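Long-range contacts in secretin XcpQ (Pseudomonas aeruginosa, PDB 4E9J), which forms the outer-membrane channel of a type II secretion system that exports proteins such as the elastase LasB: residues G186-A191 against A214-N219; Y178-L183 against R220-G225. All coordinates share one frame; numbering follows the deposited sequence.

Contact 1 (G186-A191 against A214-N219); sequences GWVMDA and ADARTN
The carboxamide of Asn219 bridges the start of helix 188-201, using both of its polar atoms on backbone groups two residues apart. ND2 donates to Gly186 O at 3.0 Å in an almost straight bond (172° at the hydrogen), and the acceptor lies in the plane of the amide. OD1 accepts from Val188 N, also at 3.0 Å; this bond is more bent, with the donor tilted 22° from the carbonyl plane. The two bonds together fix the rotation of the amide. Trp187 is the N-cap residue, so OD1 takes up the first N-H of the helix. Asn219 CG stands anti to the backbone N (chi1 -159°), which carries the carboxamide toward the helix start. On its way in, the side chain slides past Val188 in the opposite direction, bringing OD1 within 3.1 Å of Val188 CB.

Val188 carries the apolar part with its two methyls. CG1 lies against Ala216, 3.8 Å from its CA, and CG2 reaches Ala214 CB at 4.0 Å. Met189, bent at chi2 and chi3, brings SD to the same distance from Ala214 CB. The ring of the preceding residue, Trp187, receives Val188 CG1 over one face, offset toward the rim, while its CE3 only skirts Asn219 OD1.

Further out, Asn219 ND2 also donates to Leu183 O, so the carboxamide has three backbone partners, at Leu183, Gly186 and Val188. Asn219 N in turn bonds to Ala216 O, and the left-handed backbone conformation of Asn219 closes the turn between strands 211-215 and 220-224. The elements from strand 178-182 to helix 227-240, assigned to N2, follow one another as β-α-β-β-α, consistent with the KH-like fold of secretin N domains.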
loop_
_atom_site.group_PDB
_atom_site.type_symbol
_atom_site.label_atom_id
_atom_site.label_comp_id
_atom_site.label_asym_id
_atom_site.label_seq_id
_atom_site.Cartn_x
_atom_site.Cartn_y
_atom_site.Cartn_z
ATOM N N GLY A 186 -7.391 -15.121 -20.251
ATOM C CA GLY A 186 -8.363 -14.118 -20.639
ATOM C C GLY A 186 -7.901 -12.694 -20.443
ATOM O O GLY A 186 -6.916 -12.426 -19.743
ATOM N N TRP A 187 -8.538 -11.811 -21.207
ATOM C CA TRP A 187 -8.351 -10.378 -21.131
ATOM C C TRP A 187 -9.360 -9.883 -20.079
ATOM O O TRP A 187 -10.532 -10.172 -20.201
ATOM C CB TRP A 187 -8.631 -9.736 -22.484
ATOM C CG TRP A 187 -8.831 -8.257 -22.425
ATOM C CD1 TRP A 187 -9.887 -7.562 -22.920
ATOM C CD2 TRP A 187 -7.868 -7.290 -22.024
ATOM N NE1 TRP A 187 -9.639 -6.220 -22.856
ATOM C CE2 TRP A 187 -8.436 -6.021 -22.238
ATOM C CE3 TRP A 187 -6.587 -7.370 -21.457
ATOM C CZ2 TRP A 187 -7.749 -4.840 -21.960
ATOM C CZ3 TRP A 187 -5.932 -6.200 -21.130
ATOM C CH2 TRP A 187 -6.508 -4.952 -21.387
ATOM N N VAL A 188 -8.871 -9.215 -19.026
ATOM C CA VAL A 188 -9.640 -8.676 -17.886
ATOM C C VAL A 188 -10.996 -8.013 -18.160
ATOM O O VAL A 188 -11.961 -8.295 -17.470
ATOM C CB VAL A 188 -8.713 -7.764 -17.017
ATOM C CG1 VAL A 188 -8.155 -6.574 -17.817
ATOM C CG2 VAL A 188 -9.418 -7.291 -15.773
ATOM N N MET A 189 -11.066 -7.144 -19.153
ATOM C CA MET A 189 -12.260 -6.372 -19.500
ATOM C C MET A 189 -13.309 -7.250 -20.148
ATOM O O MET A 189 -14.500 -7.022 -19.930
ATOM C CB MET A 189 -11.916 -5.180 -20.403
ATOM C CG MET A 189 -10.846 -4.248 -19.846
ATOM S SD MET A 189 -11.071 -3.765 -18.103
ATOM C CE MET A 189 -12.490 -2.721 -18.253
ATOM N N ASP A 190 -12.898 -8.284 -20.883
ATOM C CA ASP A 190 -13.864 -9.199 -21.477
ATOM C C ASP A 190 -14.503 -10.025 -20.383
ATOM O O ASP A 190 -15.716 -10.191 -20.383
ATOM C CB ASP A 190 -13.203 -10.164 -22.468
ATOM C CG ASP A 190 -12.789 -9.550 -23.772
ATOM O OD1 ASP A 190 -13.282 -8.448 -24.089
ATOM O OD2 ASP A 190 -11.953 -10.157 -24.462
ATOM N N ALA A 191 -13.675 -10.575 -19.472
ATOM C CA ALA A 191 -14.196 -11.412 -18.388
ATOM C C ALA A 191 -15.192 -10.631 -17.539
ATOM O O ALA A 191 -16.262 -11.145 -17.240
ATOM C CB ALA A 191 -13.048 -11.907 -17.516
ATOM N N ALA A 214 -12.905 -4.916 -12.118
ATOM C CA ALA A 214 -11.796 -5.210 -13.002
ATOM C C ALA A 214 -10.540 -4.492 -12.467
ATOM O O ALA A 214 -10.648 -3.366 -12.024
ATOM C CB ALA A 214 -12.142 -4.714 -14.398
ATOM N N ASP A 215 -9.377 -5.128 -12.469
ATOM C CA ASP A 215 -8.110 -4.487 -12.088
ATOM C C ASP A 215 -7.161 -4.782 -13.213
ATOM O O ASP A 215 -6.442 -5.783 -13.212
ATOM C CB ASP A 215 -7.613 -4.975 -10.725
ATOM C CG ASP A 215 -6.295 -4.388 -10.252
ATOM O OD1 ASP A 215 -5.783 -3.459 -10.912
ATOM O OD2 ASP A 215 -5.819 -4.798 -9.172
ATOM N N ALA A 216 -7.214 -3.923 -14.203
ATOM C CA ALA A 216 -6.458 -4.110 -15.401
ATOM C C ALA A 216 -4.972 -4.133 -15.183
ATOM O O ALA A 216 -4.322 -5.016 -15.740
ATOM C CB ALA A 216 -6.845 -3.054 -16.434
ATOM N N ARG A 217 -4.408 -3.216 -14.362
ATOM C CA ARG A 217 -2.952 -3.155 -14.175
ATOM C C ARG A 217 -2.307 -4.505 -14.004
ATOM O O ARG A 217 -1.214 -4.706 -14.504
ATOM C CB ARG A 217 -2.514 -2.202 -13.042
ATOM N N THR A 218 -2.970 -5.445 -13.298
ATOM C CA THR A 218 -2.421 -6.786 -13.059
ATOM C C THR A 218 -3.270 -7.893 -13.681
ATOM O O THR A 218 -3.021 -9.074 -13.435
ATOM C CB THR A 218 -2.184 -6.971 -11.564
ATOM O OG1 THR A 218 -3.410 -6.715 -10.874
ATOM C CG2 THR A 218 -1.088 -6.050 -11.034
ATOM N N ASN A 219 -4.210 -7.522 -14.565
ATOM C CA ASN A 219 -5.063 -8.455 -15.274
ATOM C C ASN A 219 -5.754 -9.413 -14.307
ATOM O O ASN A 219 -5.681 -10.644 -14.469
ATOM C CB ASN A 219 -4.285 -9.220 -16.367
ATOM C CG ASN A 219 -5.215 -9.781 -17.423
ATOM O OD1 ASN A 219 -6.047 -9.074 -17.939
ATOM N ND2 ASN A 219 -5.145 -11.054 -17.759
#

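Contact 2 (Y178-L183 against R220-G225); sequences YSVINL and RLIILG
Arg220 runs beside Asn182, the two side chains pointing the same way, and Arg220 CB lies 3.8 Å from Asn182 OD1. The arginine chain is extended from CG to NE and crosses Val180, whose CG1 touches CD and NH2 of Arg220, each at 3.8 Å. A water bridges the ends, donating to Asn182 OD1 and accepting from Arg220 NH2 at 2.9 Å. The guanidinium has its strongest partner in Asp215, and NH2 also bonds Tyr178 OH of the second subunit.

Leu221 leans to the other face of the antiparallel strand pair, where its CG packs at 4.0 Å against CD1 of Leu183, just beyond strand 178-182. Between the strands, Leu221 and Ile181 form a hydrogen-bonded pair, as do Ile223 and Ser179, the bond from Ile223 N to Ser179 O being 2.8 Å long.

The face with Ser179, Ile181 and Ile223 is covered by helix 227-240, while Tyr178, Ile222 and Leu224 meet Leu131 of helix 125-132. Strand 220-224 is central, with 211-215 on its other edge, and strand 178-182 continues the sheet antiparallel into the second subunit.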
loop_
_atom_site.group_PDB
_atom_site.type_symbol
_atom_site.label_atom_id
_atom_site.label_comp_id
_atom_site.label_asym_id
_atom_site.label_seq_id
_atom_site.Cartn_x
_atom_site.Cartn_y
_atom_site.Cartn_z
ATOM N N TYR A 178 -13.661 -10.103 -0.070
ATOM C CA TYR A 178 -13.511 -10.271 -1.509
ATOM C C TYR A 178 -12.581 -11.403 -1.853
ATOM O O TYR A 178 -11.855 -11.859 -0.967
ATOM C CB TYR A 178 -13.010 -8.947 -2.129
ATOM C CG TYR A 178 -11.682 -8.445 -1.590
ATOM C CD1 TYR A 178 -11.632 -7.605 -0.500
ATOM C CD2 TYR A 178 -10.486 -8.758 -2.220
ATOM C CE1 TYR A 178 -10.434 -7.061 -0.055
ATOM C CE2 TYR A 178 -9.274 -8.236 -1.772
ATOM C CZ TYR A 178 -9.261 -7.345 -0.716
ATOM O OH TYR A 178 -8.104 -6.788 -0.234
ATOM N N SER A 179 -12.699 -11.923 -3.115
ATOM C CA SER A 179 -11.813 -12.920 -3.719
ATOM C C SER A 179 -11.123 -12.291 -4.920
ATOM O O SER A 179 -11.728 -11.483 -5.629
ATOM C CB SER A 179 -12.565 -14.164 -4.163
ATOM O OG SER A 179 -12.897 -14.906 -3.011
ATOM N N VAL A 180 -9.863 -12.648 -5.128
ATOM C CA VAL A 180 -9.042 -12.166 -6.231
ATOM C C VAL A 180 -8.680 -13.318 -7.176
ATOM O O VAL A 180 -8.231 -14.368 -6.714
ATOM C CB VAL A 180 -7.791 -11.482 -5.670
ATOM C CG1 VAL A 180 -6.813 -11.147 -6.782
ATOM C CG2 VAL A 180 -8.178 -10.250 -4.866
ATOM N N ILE A 181 -8.880 -13.101 -8.502
ATOM C CA ILE A 181 -8.545 -14.057 -9.560
ATOM C C ILE A 181 -7.608 -13.407 -10.546
ATOM O O ILE A 181 -8.009 -12.469 -11.221
ATOM C CB ILE A 181 -9.766 -14.592 -10.295
ATOM C CG1 ILE A 181 -10.737 -15.225 -9.341
ATOM C CG2 ILE A 181 -9.343 -15.605 -11.404
ATOM C CD1 ILE A 181 -12.047 -15.456 -9.956
ATOM N N ASN A 182 -6.400 -13.934 -10.667
ATOM C CA ASN A 182 -5.380 -13.464 -11.601
ATOM C C ASN A 182 -5.630 -14.214 -12.889
ATOM O O ASN A 182 -5.436 -15.405 -12.926
ATOM C CB ASN A 182 -3.998 -13.796 -11.074
ATOM C CG ASN A 182 -3.740 -13.132 -9.765
ATOM O OD1 ASN A 182 -3.420 -11.969 -9.717
ATOM N ND2 ASN A 182 -3.938 -13.837 -8.670
ATOM N N LEU A 183 -6.114 -13.558 -13.923
ATOM C CA LEU A 183 -6.450 -14.242 -15.171
ATOM C C LEU A 183 -5.196 -14.578 -15.967
ATOM O O LEU A 183 -4.450 -13.676 -16.319
ATOM C CB LEU A 183 -7.405 -13.379 -16.008
ATOM C CG LEU A 183 -8.703 -12.955 -15.350
ATOM C CD1 LEU A 183 -9.297 -11.804 -16.085
ATOM C CD2 LEU A 183 -9.682 -14.098 -15.260
ATOM N N ARG A 220 -6.408 -8.844 -13.298
ATOM C CA ARG A 220 -7.107 -9.636 -12.282
ATOM C C ARG A 220 -8.504 -9.089 -11.956
ATOM O O ARG A 220 -8.785 -7.899 -12.146
ATOM C CB ARG A 220 -6.238 -9.717 -11.028
ATOM C CG ARG A 220 -6.197 -8.465 -10.238
ATOM C CD ARG A 220 -5.260 -8.551 -9.049
ATOM N NE ARG A 220 -5.421 -7.359 -8.218
ATOM C CZ ARG A 220 -5.057 -7.239 -6.944
ATOM N NH1 ARG A 220 -5.299 -6.115 -6.284
ATOM N NH2 ARG A 220 -4.466 -8.250 -6.316
ATOM N N LEU A 221 -9.373 -9.970 -11.447
ATOM C CA LEU A 221 -10.728 -9.636 -11.049
ATOM C C LEU A 221 -10.815 -9.645 -9.551
ATOM O O LEU A 221 -10.270 -10.542 -8.902
ATOM C CB LEU A 221 -11.723 -10.695 -11.556
ATOM C CG LEU A 221 -11.785 -10.911 -13.051
ATOM C CD1 LEU A 221 -12.730 -12.051 -13.373
ATOM C CD2 LEU A 221 -12.191 -9.645 -13.766
ATOM N N ILE A 222 -11.575 -8.705 -9.006
ATOM C CA ILE A 222 -11.885 -8.649 -7.571
ATOM C C ILE A 222 -13.376 -8.929 -7.484
ATOM O O ILE A 222 -14.144 -8.221 -8.114
ATOM C CB ILE A 222 -11.515 -7.310 -6.971
ATOM C CG1 ILE A 222 -10.001 -7.086 -7.063
ATOM C CG2 ILE A 222 -11.997 -7.213 -5.526
ATOM C CD1 ILE A 222 -9.600 -5.605 -6.934
ATOM N N ILE A 223 -13.759 -10.017 -6.821
ATOM C CA ILE A 223 -15.146 -10.441 -6.713
ATOM C C ILE A 223 -15.649 -10.161 -5.298
ATOM O O ILE A 223 -15.038 -10.604 -4.325
ATOM C CB ILE A 223 -15.267 -11.943 -7.033
ATOM C CG1 ILE A 223 -14.526 -12.336 -8.344
ATOM C CG2 ILE A 223 -16.766 -12.386 -7.044
ATOM C CD1 ILE A 223 -14.934 -11.513 -9.597
ATOM N N LEU A 224 -16.792 -9.477 -5.193
ATOM C CA LEU A 224 -17.422 -9.131 -3.923
ATOM C C LEU A 224 -18.812 -9.679 -3.885
ATOM O O LEU A 224 -19.361 -10.064 -4.916
ATOM C CB LEU A 224 -17.486 -7.642 -3.778
ATOM C CG LEU A 224 -16.125 -6.996 -3.641
ATOM C CD1 LEU A 224 -15.896 -6.040 -4.808
ATOM C CD2 LEU A 224 -15.981 -6.340 -2.296
ATOM N N GLY A 225 -19.367 -9.705 -2.685
ATOM C CA GLY A 225 -20.737 -10.126 -2.439
ATOM C C GLY A 225 -20.903 -10.929 -1.180
ATOM O O GLY A 225 -19.922 -11.209 -0.487
HETATM O O HOH W 1 -3.089 -10.490 -7.528
#

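Overall arrangement
Both contacts lie in the part assigned to N2, their centres about 10 Å apart, and they share the hairpin of strands 211-215 and 220-224. Contact 2 is the buried one, a regular ladder with aliphatic packing and a water-bridged polar end; contact 1 lies at the end of the same sheet, partly buried, where a side-chain amide, not a ladder, supplies the bonds. They join directly: Asp215 OD2 forms a salt bridge with Arg220 NE at 2.8 Å, Asn219 O probably accepts a hydrogen bond from Leu183 N, and Val188 CA packs on Leu183 CD1. Contact 2 also reaches the second subunit, whereas neither segment of contact 1 is touched by it.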